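Cupin 2 conserved barrel domain protein (Leptotrichia buccalis, PDB 3RNS) is of unknown function, but its chain folds into two cupin-type beta barrels packed together, as in bicupins. Local coordinates at residues V179-E183 and V195-E199; E105-K109 and K150-M155; L131-Y137 and N217-L221; F15-T20 and S40-L44. Numbering follows the deposited sequence.

In the fold
The four contacts trace two beta barrels and the seam between them. Contact 1 turns two strands round a corner of the second barrel, and contact 3 closes a loop over the adjacent strand 218-225. Their centres are about 10 Å apart and they touch, Asp-181 OD2 lying 2.5 Å from Tyr-137 OH. Contact 2 joins the barrels face to face, about 22 Å from contact 1 and 21 Å from contact 3 between centres, though Met-155 CE still reaches Leu-221 CD1 at 4.2 Å. Contact 4 covers strand 37-44 of the first barrel, which neighbours strand 101-108 of contact 2 (Glu-105 N to Ser-40 O, 2.7 Å). An acetate ion, probably from crystallisation, binds at Ser-40.

Contact 1 (V179-E183 and V195-E199); sequences VLDGE and VKKGE
Val-179 and Leu-180 are in strand conformation and the chain then corners at Asp-181 and Gly-182 into another sheet; strand 191-196 leaves that second sheet through a type II turn, Lys-196 to Glu-199. Gly-198, third in the turn, has phi 89°, and Glu-199 N closes it on Lys-196 O at 2.9 Å. Val-179 N donates to Glu-199 O and Gly-198 N to Val-179 O, both 3.0 Å. Past the corner, Glu-183 and Lys-196 form an antiparallel non-hydrogen-bonded pair, CA-CA 4.2 Å. Their side chains share a face: Glu-183 (p, t) and Lys-196 (m, t, t, then bent at chi4, -38°) make a salt bridge, OE2 to NZ 2.9 Å. The turn brings extended Glu-199 (m, t) back alongside Lys-196, whose N donates to Glu-199 OE1 at 2.8 Å. Val-179 CG2 and Val-195 CG1, both side chains t, meet at 3.5 Å. Lys-197, t throughout, has CE 3.8 Å from Leu-180 O. Gly-182 (phi 69°) and Gly-198 are consistent with the glycines that end cupin motif 1 and begin motif 2.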
loop_
_atom_site.group_PDB
_atom_site.type_symbol
_atom_site.label_atom_id
_atom_site.label_comp_id
_atom_site.label_asym_id
_atom_site.label_seq_id
_atom_site.Cartn_x
_atom_site.Cartn_y
_atom_site.Cartn_z
ATOM N N VAL A 179 -6.301 -4.736 -1.506
ATOM C CA VAL A 179 -7.404 -5.273 -0.774
ATOM C C VAL A 179 -6.849 -6.001 0.413
ATOM O O VAL A 179 -6.047 -6.916 0.254
ATOM C CB VAL A 179 -8.280 -6.177 -1.630
ATOM C CG1 VAL A 179 -9.327 -6.953 -0.763
ATOM C CG2 VAL A 179 -8.980 -5.308 -2.728
ATOM N N LEU A 180 -7.311 -5.595 1.606
ATOM C CA LEU A 180 -6.810 -6.133 2.871
ATOM C C LEU A 180 -7.622 -7.301 3.421
ATOM O O LEU A 180 -7.139 -8.025 4.294
ATOM C CB LEU A 180 -6.785 -5.005 3.923
ATOM C CG LEU A 180 -6.036 -3.733 3.508
ATOM C CD1 LEU A 180 -6.215 -2.672 4.577
ATOM C CD2 LEU A 180 -4.534 -4.070 3.294
ATOM N N ASP A 181 -8.860 -7.452 2.968
ATOM C CA ASP A 181 -9.796 -8.435 3.492
ATOM C C ASP A 181 -10.912 -8.557 2.482
ATOM O O ASP A 181 -11.326 -7.566 1.878
ATOM C CB ASP A 181 -10.378 -7.998 4.842
ATOM C CG ASP A 181 -11.299 -9.083 5.476
ATOM O OD1 ASP A 181 -10.828 -10.231 5.589
ATOM O OD2 ASP A 181 -12.471 -8.798 5.843
ATOM N N GLY A 182 -11.380 -9.774 2.261
ATOM C CA GLY A 182 -12.445 -10.026 1.291
ATOM C C GLY A 182 -12.020 -9.810 -0.151
ATOM O O GLY A 182 -10.897 -10.082 -0.526
ATOM N N GLU A 183 -12.941 -9.316 -0.969
ATOM C CA GLU A 183 -12.615 -9.021 -2.326
ATOM C C GLU A 183 -13.558 -7.986 -2.820
ATOM O O GLU A 183 -14.713 -7.900 -2.367
ATOM C CB GLU A 183 -12.606 -10.265 -3.220
ATOM C CG GLU A 183 -13.905 -10.898 -3.418
ATOM C CD GLU A 183 -13.884 -12.061 -4.464
ATOM O OE1 GLU A 183 -14.713 -11.976 -5.416
ATOM O OE2 GLU A 183 -13.093 -13.041 -4.302
ATOM N N VAL A 195 -10.526 -7.573 -7.429
ATOM C CA VAL A 195 -9.268 -7.546 -6.683
ATOM C C VAL A 195 -9.504 -8.279 -5.363
ATOM O O VAL A 195 -10.376 -7.900 -4.583
ATOM C CB VAL A 195 -8.806 -6.115 -6.456
ATOM C CG1 VAL A 195 -7.430 -6.072 -5.748
ATOM C CG2 VAL A 195 -8.737 -5.410 -7.800
ATOM N N LYS A 196 -8.793 -9.389 -5.180
ATOM C CA LYS A 196 -8.940 -10.227 -4.031
ATOM C C LYS A 196 -7.992 -9.851 -2.928
ATOM O O LYS A 196 -7.069 -9.044 -3.119
ATOM C CB LYS A 196 -8.680 -11.653 -4.413
ATOM C CG LYS A 196 -9.620 -12.148 -5.497
ATOM C CD LYS A 196 -9.231 -13.596 -5.834
ATOM C CE LYS A 196 -10.181 -14.237 -6.844
ATOM N NZ LYS A 196 -11.615 -13.838 -6.635
ATOM N N LYS A 197 -8.225 -10.406 -1.746
ATOM C CA LYS A 197 -7.348 -10.110 -0.614
ATOM C C LYS A 197 -5.902 -10.432 -1.014
ATOM O O LYS A 197 -5.638 -11.513 -1.498
ATOM C CB LYS A 197 -7.742 -10.946 0.615
ATOM C CG LYS A 197 -6.801 -10.776 1.763
ATOM C CD LYS A 197 -7.114 -11.766 2.863
ATOM C CE LYS A 197 -6.087 -11.615 3.989
ATOM N NZ LYS A 197 -6.550 -12.401 5.173
ATOM N N GLY A 198 -4.974 -9.521 -0.720
ATOM C CA GLY A 198 -3.566 -9.693 -1.073
ATOM C C GLY A 198 -3.236 -9.164 -2.457
ATOM O O GLY A 198 -2.085 -9.094 -2.824
ATOM N N GLU A 199 -4.227 -8.747 -3.232
ATOM C CA GLU A 199 -3.953 -8.199 -4.574
ATOM C C GLU A 199 -4.105 -6.701 -4.568
ATOM O O GLU A 199 -4.756 -6.105 -3.667
ATOM C CB GLU A 199 -4.885 -8.811 -5.595
ATOM C CG GLU A 199 -4.779 -10.385 -5.716
ATOM C CD GLU A 199 -5.808 -10.969 -6.725
ATOM O OE1 GLU A 199 -6.890 -10.326 -6.979
ATOM O OE2 GLU A 199 -5.580 -12.080 -7.248
#

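Contact 2 (E105-K109 and K150-M155)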
loop_
_atom_site.group_PDB
_atom_site.type_symbol
_atom_site.label_atom_id
_atom_site.label_comp_id
_atom_site.label_asym_id
_atom_site.label_seq_id
_atom_site.Cartn_x
_atom_site.Cartn_y
_atom_site.Cartn_z
ATOM N N GLU A 105 6.788 0.552 0.094
ATOM C CA GLU A 105 7.370 1.754 0.628
ATOM C C GLU A 105 6.748 2.940 -0.118
ATOM O O GLU A 105 6.812 3.002 -1.325
ATOM C CB GLU A 105 8.906 1.785 0.438
ATOM C CG GLU A 105 9.566 3.074 0.953
ATOM C CD GLU A 105 11.071 3.151 0.655
ATOM O OE1 GLU A 105 11.455 3.818 -0.329
ATOM O OE2 GLU A 105 11.880 2.560 1.410
ATOM N N ILE A 106 6.191 3.885 0.614
ATOM C CA ILE A 106 5.561 5.065 0.045
ATOM C C ILE A 106 6.386 6.210 0.585
ATOM O O ILE A 106 6.584 6.297 1.780
ATOM C CB ILE A 106 4.083 5.222 0.464
ATOM C CG1 ILE A 106 3.277 3.959 0.167
ATOM C CG2 ILE A 106 3.434 6.361 -0.271
ATOM C CD1 ILE A 106 3.205 2.964 1.320
ATOM N N GLY A 107 6.918 7.031 -0.291
ATOM C CA GLY A 107 7.720 8.126 0.125
ATOM C C GLY A 107 7.326 9.451 -0.455
ATOM O O GLY A 107 6.817 9.500 -1.566
ATOM N N GLU A 108 7.530 10.516 0.340
ATOM C CA GLU A 108 7.552 11.909 -0.129
ATOM C C GLU A 108 9.006 12.247 -0.395
ATOM O O GLU A 108 9.860 11.993 0.466
ATOM C CB GLU A 108 7.056 12.882 0.941
ATOM C CG GLU A 108 5.535 12.979 1.148
ATOM C CD GLU A 108 5.092 14.419 1.468
ATOM O OE1 GLU A 108 5.647 15.030 2.421
ATOM O OE2 GLU A 108 4.212 14.959 0.749
ATOM N N LYS A 109 9.311 12.840 -1.534
ATOM C CA LYS A 109 10.712 13.120 -1.806
ATOM C C LYS A 109 11.254 14.322 -0.946
ATOM O O LYS A 109 12.288 14.160 -0.244
ATOM C CB LYS A 109 10.953 13.209 -3.320
ATOM C CG LYS A 109 10.726 11.846 -3.977
ATOM C CD LYS A 109 11.155 11.763 -5.440
ATOM C CE LYS A 109 10.457 10.587 -6.134
ATOM N NZ LYS A 109 10.603 10.652 -7.600
ATOM N N LYS A 150 -1.957 15.115 2.093
ATOM C CA LYS A 150 -0.919 16.086 1.724
ATOM C C LYS A 150 -1.065 16.417 0.249
ATOM O O LYS A 150 -1.724 15.688 -0.485
ATOM C CB LYS A 150 0.437 15.470 1.936
ATOM C CG LYS A 150 0.699 15.023 3.328
ATOM C CD LYS A 150 2.099 14.457 3.396
ATOM C CE LYS A 150 2.429 13.894 4.778
ATOM N NZ LYS A 150 2.772 15.007 5.747
ATOM N N PRO A 151 -0.422 17.492 -0.219
ATOM C CA PRO A 151 -0.705 17.816 -1.613
ATOM C C PRO A 151 -0.139 16.808 -2.637
ATOM O O PRO A 151 -0.586 16.784 -3.777
ATOM C CB PRO A 151 -0.071 19.214 -1.791
ATOM C CG PRO A 151 0.809 19.449 -0.538
ATOM C CD PRO A 151 0.776 18.194 0.282
ATOM N N ASN A 152 0.819 15.984 -2.249
ATOM C CA ASN A 152 1.355 14.999 -3.201
ATOM C C ASN A 152 1.010 13.566 -2.831
ATOM O O ASN A 152 1.329 12.640 -3.572
ATOM C CB ASN A 152 2.867 15.153 -3.375
ATOM C CG ASN A 152 3.286 16.569 -3.810
ATOM O OD1 ASN A 152 4.225 17.123 -3.272
ATOM N ND2 ASN A 152 2.603 17.128 -4.791
ATOM N N LEU A 153 0.311 13.371 -1.716
ATOM C CA LEU A 153 0.073 12.029 -1.208
ATOM C C LEU A 153 -1.149 11.960 -0.284
ATOM O O LEU A 153 -1.290 12.747 0.680
ATOM C CB LEU A 153 1.325 11.563 -0.455
ATOM C CG LEU A 153 1.279 10.171 0.153
ATOM C CD1 LEU A 153 1.199 9.105 -0.964
ATOM C CD2 LEU A 153 2.492 9.942 1.108
ATOM N N VAL A 154 -2.043 11.034 -0.601
ATOM C CA VAL A 154 -3.214 10.752 0.218
ATOM C C VAL A 154 -3.307 9.257 0.436
ATOM O O VAL A 154 -3.214 8.466 -0.547
ATOM C CB VAL A 154 -4.521 11.310 -0.429
ATOM C CG1 VAL A 154 -5.781 10.939 0.393
ATOM C CG2 VAL A 154 -4.390 12.803 -0.610
HETATM N N MSE A 155 -3.436 8.847 1.705
HETATM C CA MSE A 155 -3.615 7.433 2.032
HETATM C C MSE A 155 -4.817 7.278 2.933
HETATM O O MSE A 155 -4.952 7.978 3.935
HETATM C CB MSE A 155 -2.371 6.811 2.710
HETATM C CG MSE A 155 -1.096 6.886 1.858
HETATM SE SE MSE A 155 0.517 6.245 2.757
HETATM C CE MSE A 155 0.092 4.353 2.869
#
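Lys-150 opens the second segment, leading out of strand 142-150 into the turn. Its side chain, extended as far as CE, lies alongside the carboxylate of Glu-108, with CD 3.4 Å from Glu-108 OE2, while NZ stays 4.4 Å from Glu-108 OE1: opposite charges near each other, too far for a salt bridge. Pro-151 and Asn-152 then make the two-residue bend of a hairpin, closed by Lys-150 N to Leu-153 O at 2.8 Å and, weakly, by Leu-153 N to Lys-150 O at 3.3 Å. Asn-152 brings CB to 4.3 Å from Glu-108 OE2, but its amide end is engaged by Asn-36, in the hairpin loop of the other barrel. At Leu-153 the contact becomes apolar: CD1 meets Ile-106 CG2 at 3.6 Å, and CD2 lies 4.3 Å from Glu-108 CG. Val-154 points the other way, and the selenomethionine Met-155 resumes the packing, with CE 3.7 Å from Ile-106 CD1. Ile-106 thus fits against both Leu-153 and Met-155, two residues apart on one face of their strand. No hydrogen bond links the segments. The axes of strands 105-108 and 153-155 pass 9.2 Å apart at closest, with 142° between their N-to-C directions, so two sheets meet through side chains, an interface like that between the barrels of bicupins. Ile-223 of strand 218-225 and Tyr-60 of strand 59-65 extend this apolar layer, each from one of the two sheets.

Contact 3 (L131-Y137 and N217-L221); sequences LAEVVEY and NFKML
Residues 131-137 form a loop with a short 3-10 turn at 132-134, Val-134 N bonding to Leu-131 O at 3.0 Å. The loop lies over strand 218-221, CA atoms 6.9 Å apart at Ala-132 and Lys-219. Lys-219, m then t to its tip, rises from the strand and donates from NZ to two loop carbonyls, Ala-132 O at 2.9 Å and Val-135 O at 2.8 Å. A water accepts from the same NZ at 3.3 Å and from Tyr-137 N at 3.0 Å. This linker between the two barrels of the bicupin-like chain is thereby held to the sheet of the second barrel. Tyr-137 (m) is sandwiched: Asn-217 CB sits 3.7 Å from the ring centroid over one face, Lys-219 CE 3.7 Å over the opposite one, with NZ in a cation-pi contact at 4.7 Å from that centroid. The Tyr-137 hydroxyl is hydrogen-bonded to Asp-181, and Asn-217 OD1 accepts from Lys-162 N. Leu-131 CD2 and Leu-221 CD2 touch at 3.8 Å.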
loop_
_atom_site.group_PDB
_atom_site.type_symbol
_atom_site.label_atom_id
_atom_site.label_comp_id
_atom_site.label_asym_id
_atom_site.label_seq_id
_atom_site.Cartn_x
_atom_site.Cartn_y
_atom_site.Cartn_z
ATOM N N LEU A 131 -3.337 -2.708 9.884
ATOM C CA LEU A 131 -4.110 -1.744 9.142
ATOM C C LEU A 131 -5.590 -2.135 9.033
ATOM O O LEU A 131 -6.454 -1.295 9.246
ATOM C CB LEU A 131 -3.498 -1.589 7.754
ATOM C CG LEU A 131 -3.779 -0.348 6.978
ATOM C CD1 LEU A 131 -3.509 0.871 7.808
ATOM C CD2 LEU A 131 -2.914 -0.387 5.738
ATOM N N ALA A 132 -5.874 -3.403 8.718
ATOM C CA ALA A 132 -7.248 -3.877 8.534
ATOM C C ALA A 132 -8.090 -3.661 9.808
ATOM O O ALA A 132 -9.299 -3.305 9.767
ATOM C CB ALA A 132 -7.253 -5.395 8.095
ATOM N N GLU A 133 -7.441 -3.843 10.943
ATOM C CA GLU A 133 -8.156 -3.731 12.207
ATOM C C GLU A 133 -8.487 -2.283 12.598
ATOM O O GLU A 133 -9.233 -2.048 13.511
ATOM C CB GLU A 133 -7.402 -4.449 13.313
ATOM C CG GLU A 133 -8.162 -5.670 13.879
ATOM C CD GLU A 133 -8.064 -6.970 13.038
ATOM O OE1 GLU A 133 -8.916 -7.862 13.290
ATOM O OE2 GLU A 133 -7.152 -7.115 12.161
ATOM N N VAL A 134 -7.986 -1.314 11.866
ATOM C CA VAL A 134 -8.236 0.085 12.210
ATOM C C VAL A 134 -9.626 0.577 11.775
ATOM O O VAL A 134 -10.151 1.556 12.307
ATOM C CB VAL A 134 -7.061 0.937 11.636
ATOM C CG1 VAL A 134 -7.533 2.122 10.845
ATOM C CG2 VAL A 134 -6.133 1.309 12.746
ATOM N N VAL A 135 -10.208 -0.087 10.788
ATOM C CA VAL A 135 -11.579 0.177 10.406
ATOM C C VAL A 135 -12.408 -1.073 10.610
ATOM O O VAL A 135 -12.045 -2.160 10.166
ATOM C CB VAL A 135 -11.749 0.595 8.899
ATOM C CG1 VAL A 135 -11.588 2.091 8.748
ATOM C CG2 VAL A 135 -10.831 -0.243 7.933
ATOM N N GLU A 136 -13.574 -0.881 11.172
ATOM C CA GLU A 136 -14.505 -1.944 11.359
ATOM C C GLU A 136 -15.488 -2.028 10.186
ATOM O O GLU A 136 -15.828 -1.019 9.573
ATOM C CB GLU A 136 -15.269 -1.633 12.664
ATOM C CG GLU A 136 -15.849 -2.837 13.294
ATOM C CD GLU A 136 -16.267 -2.595 14.738
ATOM O OE1 GLU A 136 -17.060 -1.654 14.984
ATOM O OE2 GLU A 136 -15.770 -3.365 15.606
ATOM N N TYR A 137 -15.983 -3.214 9.886
ATOM C CA TYR A 137 -17.226 -3.324 9.132
ATOM C C TYR A 137 -18.462 -2.770 9.904
ATOM O O TYR A 137 -18.620 -2.987 11.133
ATOM C CB TYR A 137 -17.496 -4.776 8.717
ATOM C CG TYR A 137 -16.505 -5.342 7.735
ATOM C CD1 TYR A 137 -16.332 -4.768 6.481
ATOM C CD2 TYR A 137 -15.773 -6.477 8.031
ATOM C CE1 TYR A 137 -15.417 -5.254 5.609
ATOM C CE2 TYR A 137 -14.875 -7.007 7.122
ATOM C CZ TYR A 137 -14.718 -6.394 5.918
ATOM O OH TYR A 137 -13.824 -6.873 5.022
ATOM N N ASN A 217 -18.226 -8.497 1.947
ATOM C CA ASN A 217 -17.594 -7.343 2.563
ATOM C C ASN A 217 -16.121 -7.272 2.188
ATOM O O ASN A 217 -15.466 -8.286 2.022
ATOM C CB ASN A 217 -17.671 -7.377 4.089
ATOM C CG ASN A 217 -19.094 -7.585 4.665
ATOM O OD1 ASN A 217 -20.118 -7.268 4.073
ATOM N ND2 ASN A 217 -19.118 -8.087 5.891
ATOM N N PHE A 218 -15.571 -6.073 2.039
ATOM C CA PHE A 218 -14.134 -5.966 1.812
ATOM C C PHE A 218 -13.533 -4.733 2.455
ATOM O O PHE A 218 -14.232 -3.771 2.802
ATOM C CB PHE A 218 -13.777 -6.112 0.291
ATOM C CG PHE A 218 -13.890 -4.853 -0.504
ATOM C CD1 PHE A 218 -12.780 -4.094 -0.758
ATOM C CD2 PHE A 218 -15.116 -4.418 -1.002
ATOM C CE1 PHE A 218 -12.878 -2.913 -1.462
ATOM C CE2 PHE A 218 -15.220 -3.264 -1.736
ATOM C CZ PHE A 218 -14.079 -2.482 -1.957
ATOM N N LYS A 219 -12.223 -4.771 2.642
ATOM C CA LYS A 219 -11.468 -3.601 3.085
ATOM C C LYS A 219 -10.322 -3.337 2.095
ATOM O O LYS A 219 -9.745 -4.275 1.502
ATOM C CB LYS A 219 -10.876 -3.834 4.510
ATOM C CG LYS A 219 -11.883 -3.955 5.591
ATOM C CD LYS A 219 -11.251 -4.311 6.931
ATOM C CE LYS A 219 -12.285 -4.567 7.942
ATOM N NZ LYS A 219 -11.695 -4.832 9.250
HETATM N N MSE A 220 -9.990 -2.066 1.938
HETATM C CA MSE A 220 -8.893 -1.665 1.109
HETATM C C MSE A 220 -8.114 -0.483 1.669
HETATM O O MSE A 220 -8.626 0.347 2.415
HETATM C CB MSE A 220 -9.445 -1.256 -0.258
HETATM C CG MSE A 220 -10.565 -0.182 -0.164
HETATM SE SE MSE A 220 -10.954 0.728 -1.912
HETATM C CE MSE A 220 -9.385 1.766 -1.965
ATOM N N LEU A 221 -6.860 -0.425 1.284
ATOM C CA LEU A 221 -6.013 0.715 1.434
ATOM C C LEU A 221 -5.872 1.402 0.077
ATOM O O LEU A 221 -5.567 0.755 -0.958
ATOM C CB LEU A 221 -4.624 0.279 1.921
ATOM C CG LEU A 221 -3.432 1.268 1.881
ATOM C CD1 LEU A 221 -3.616 2.455 2.884
ATOM C CD2 LEU A 221 -2.103 0.467 2.094
HETATM O O HOH W 1 -14.265 -5.278 11.205
#

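Contact 4 (F15-T20 and S40-L44); sequences FNRLIT and SLFSL. With ACT (acetate ion), chain B.
A single helical turn following the N-terminal strand packs on the sheet of the first cupin-type barrel, across the side chains of strand 37-44. Residues 15-18 are helical, Ile-19 N bonding to Phe-15 O at 3.1 Å; the chain then extends from Ile-19, and Thr-20 and Ser-43 come to 5.8 Å between CA atoms. Leu-41 (m, t) is the hub. Its CD1 lies over one face of the Phe-15 ring (m), 3.9 Å from the centroid in a CH-pi contact, and 4.3 Å from Leu-18 CD2; its CD2 is 3.6 Å from Phe-15 CD2. Ile-19, t at both chi angles, places CD1 4.0 Å from Leu-41 CB and 3.6 Å from Leu-41 O, and CG1 3.9 Å from Ser-43 CB. Strand 13-14, just before the helix, belongs to the sheet of the second barrel, so the chain crosses between barrels here, an exchange consistent with a bicupin. Ser-43 (t) approaches Thr-20 C with OG at 3.6 Å, and that hydroxyl is hydrogen-bonded to Ser-21 and Asn-100. Phe-42 points away from the helix, and on that side of the strand Ser-40 OG donates to acetate OXT at 3.0 Å.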
loop_
_atom_site.group_PDB
_atom_site.type_symbol
_atom_site.label_atom_id
_atom_site.label_comp_id
_atom_site.label_asym_id
_atom_site.label_seq_id
_atom_site.Cartn_x
_atom_site.Cartn_y
_atom_site.Cartn_z
ATOM N N PHE A 15 1.286 -8.772 -5.430
ATOM C CA PHE A 15 2.682 -8.316 -5.164
ATOM C C PHE A 15 3.511 -9.406 -4.548
ATOM O O PHE A 15 4.702 -9.486 -4.805
ATOM C CB PHE A 15 2.712 -7.052 -4.279
ATOM C CG PHE A 15 2.215 -5.820 -4.981
ATOM C CD1 PHE A 15 2.081 -5.791 -6.357
ATOM C CD2 PHE A 15 1.889 -4.684 -4.272
ATOM C CE1 PHE A 15 1.689 -4.629 -7.014
ATOM C CE2 PHE A 15 1.492 -3.541 -4.916
ATOM C CZ PHE A 15 1.381 -3.503 -6.277
ATOM N N ASN A 16 2.870 -10.282 -3.770
ATOM C CA ASN A 16 3.589 -11.411 -3.246
ATOM C C ASN A 16 4.252 -12.304 -4.350
ATOM O O ASN A 16 5.345 -12.848 -4.182
ATOM C CB ASN A 16 2.692 -12.238 -2.292
ATOM C CG ASN A 16 3.410 -12.535 -1.001
ATOM O OD1 ASN A 16 4.622 -12.913 -0.990
ATOM N ND2 ASN A 16 2.728 -12.223 0.117
ATOM N N ARG A 17 3.610 -12.392 -5.501
ATOM C CA ARG A 17 4.145 -13.136 -6.610
ATOM C C ARG A 17 5.037 -12.223 -7.445
ATOM O O ARG A 17 5.958 -12.693 -8.082
ATOM C CB ARG A 17 2.975 -13.659 -7.492
ATOM C CG ARG A 17 3.374 -14.345 -8.718
ATOM C CD ARG A 17 4.130 -15.659 -8.316
ATOM N NE ARG A 17 4.622 -16.373 -9.483
ATOM C CZ ARG A 17 5.748 -16.118 -10.121
ATOM N NH1 ARG A 17 6.580 -15.153 -9.734
ATOM N NH2 ARG A 17 6.056 -16.853 -11.156
ATOM N N LEU A 18 4.713 -10.935 -7.510
ATOM C CA LEU A 18 5.450 -10.011 -8.414
ATOM C C LEU A 18 6.868 -9.845 -7.967
ATOM O O LEU A 18 7.753 -9.771 -8.781
ATOM C CB LEU A 18 4.809 -8.641 -8.486
ATOM C CG LEU A 18 5.388 -7.662 -9.526
ATOM C CD1 LEU A 18 5.299 -8.135 -11.010
ATOM C CD2 LEU A 18 4.656 -6.397 -9.367
ATOM N N ILE A 19 7.102 -9.800 -6.670
ATOM C CA ILE A 19 8.445 -9.501 -6.156
ATOM C C ILE A 19 8.863 -10.577 -5.161
ATOM O O ILE A 19 8.151 -10.904 -4.205
ATOM C CB ILE A 19 8.569 -8.050 -5.540
ATOM C CG1 ILE A 19 10.036 -7.674 -5.291
ATOM C CG2 ILE A 19 7.713 -7.875 -4.205
ATOM C CD1 ILE A 19 10.338 -6.151 -5.272
ATOM N N THR A 20 10.033 -11.126 -5.407
ATOM C CA THR A 20 10.549 -12.220 -4.643
ATOM C C THR A 20 12.087 -12.001 -4.510
ATOM O O THR A 20 12.679 -11.251 -5.295
ATOM C CB THR A 20 10.215 -13.608 -5.378
ATOM O OG1 THR A 20 10.999 -13.707 -6.558
ATOM C CG2 THR A 20 8.719 -13.782 -5.775
ATOM N N SER A 40 7.252 2.180 -3.983
ATOM C CA SER A 40 8.157 1.106 -4.348
ATOM C C SER A 40 7.809 -0.135 -3.572
ATOM O O SER A 40 7.195 -0.024 -2.502
ATOM C CB SER A 40 9.612 1.506 -4.055
ATOM O OG SER A 40 10.010 2.449 -5.012
ATOM N N LEU A 41 8.206 -1.292 -4.116
ATOM C CA LEU A 41 8.179 -2.566 -3.434
ATOM C C LEU A 41 9.592 -3.084 -3.110
ATOM O O LEU A 41 10.542 -2.889 -3.877
ATOM C CB LEU A 41 7.447 -3.601 -4.292
ATOM C CG LEU A 41 6.073 -3.270 -4.839
ATOM C CD1 LEU A 41 5.727 -4.442 -5.650
ATOM C CD2 LEU A 41 5.028 -3.080 -3.665
ATOM N N PHE A 42 9.710 -3.722 -1.946
ATOM C CA PHE A 42 10.918 -4.381 -1.475
ATOM C C PHE A 42 10.654 -5.806 -1.076
ATOM O O PHE A 42 9.609 -6.094 -0.459
ATOM C CB PHE A 42 11.455 -3.655 -0.243
ATOM C CG PHE A 42 12.133 -2.353 -0.555
ATOM C CD1 PHE A 42 11.404 -1.204 -0.730
ATOM C CD2 PHE A 42 13.501 -2.300 -0.709
ATOM C CE1 PHE A 42 12.044 -0.016 -1.034
ATOM C CE2 PHE A 42 14.156 -1.098 -1.000
ATOM C CZ PHE A 42 13.415 0.034 -1.155
ATOM N N SER A 43 11.573 -6.710 -1.421
ATOM C CA SER A 43 11.614 -8.052 -0.821
ATOM C C SER A 43 12.998 -8.287 -0.269
ATOM O O SER A 43 13.987 -8.180 -1.005
ATOM C CB SER A 43 11.264 -9.117 -1.862
ATOM O OG SER A 43 11.355 -10.424 -1.339
ATOM N N LEU A 44 13.084 -8.533 1.037
ATOM C CA LEU A 44 14.339 -8.757 1.723
ATOM C C LEU A 44 14.440 -10.208 2.151
ATOM O O LEU A 44 13.542 -10.715 2.802
ATOM C CB LEU A 44 14.415 -7.914 2.997
ATOM C CG LEU A 44 14.635 -6.424 2.929
ATOM C CD1 LEU A 44 13.415 -5.755 2.306
ATOM C CD2 LEU A 44 14.904 -5.890 4.364
HETATM C C ACT B . 13.546 2.627 -4.768
HETATM O O ACT B . 14.800 2.644 -4.968
HETATM O OXT ACT B . 12.878 1.997 -5.610
HETATM C CH3 ACT B . 12.918 3.312 -3.592
#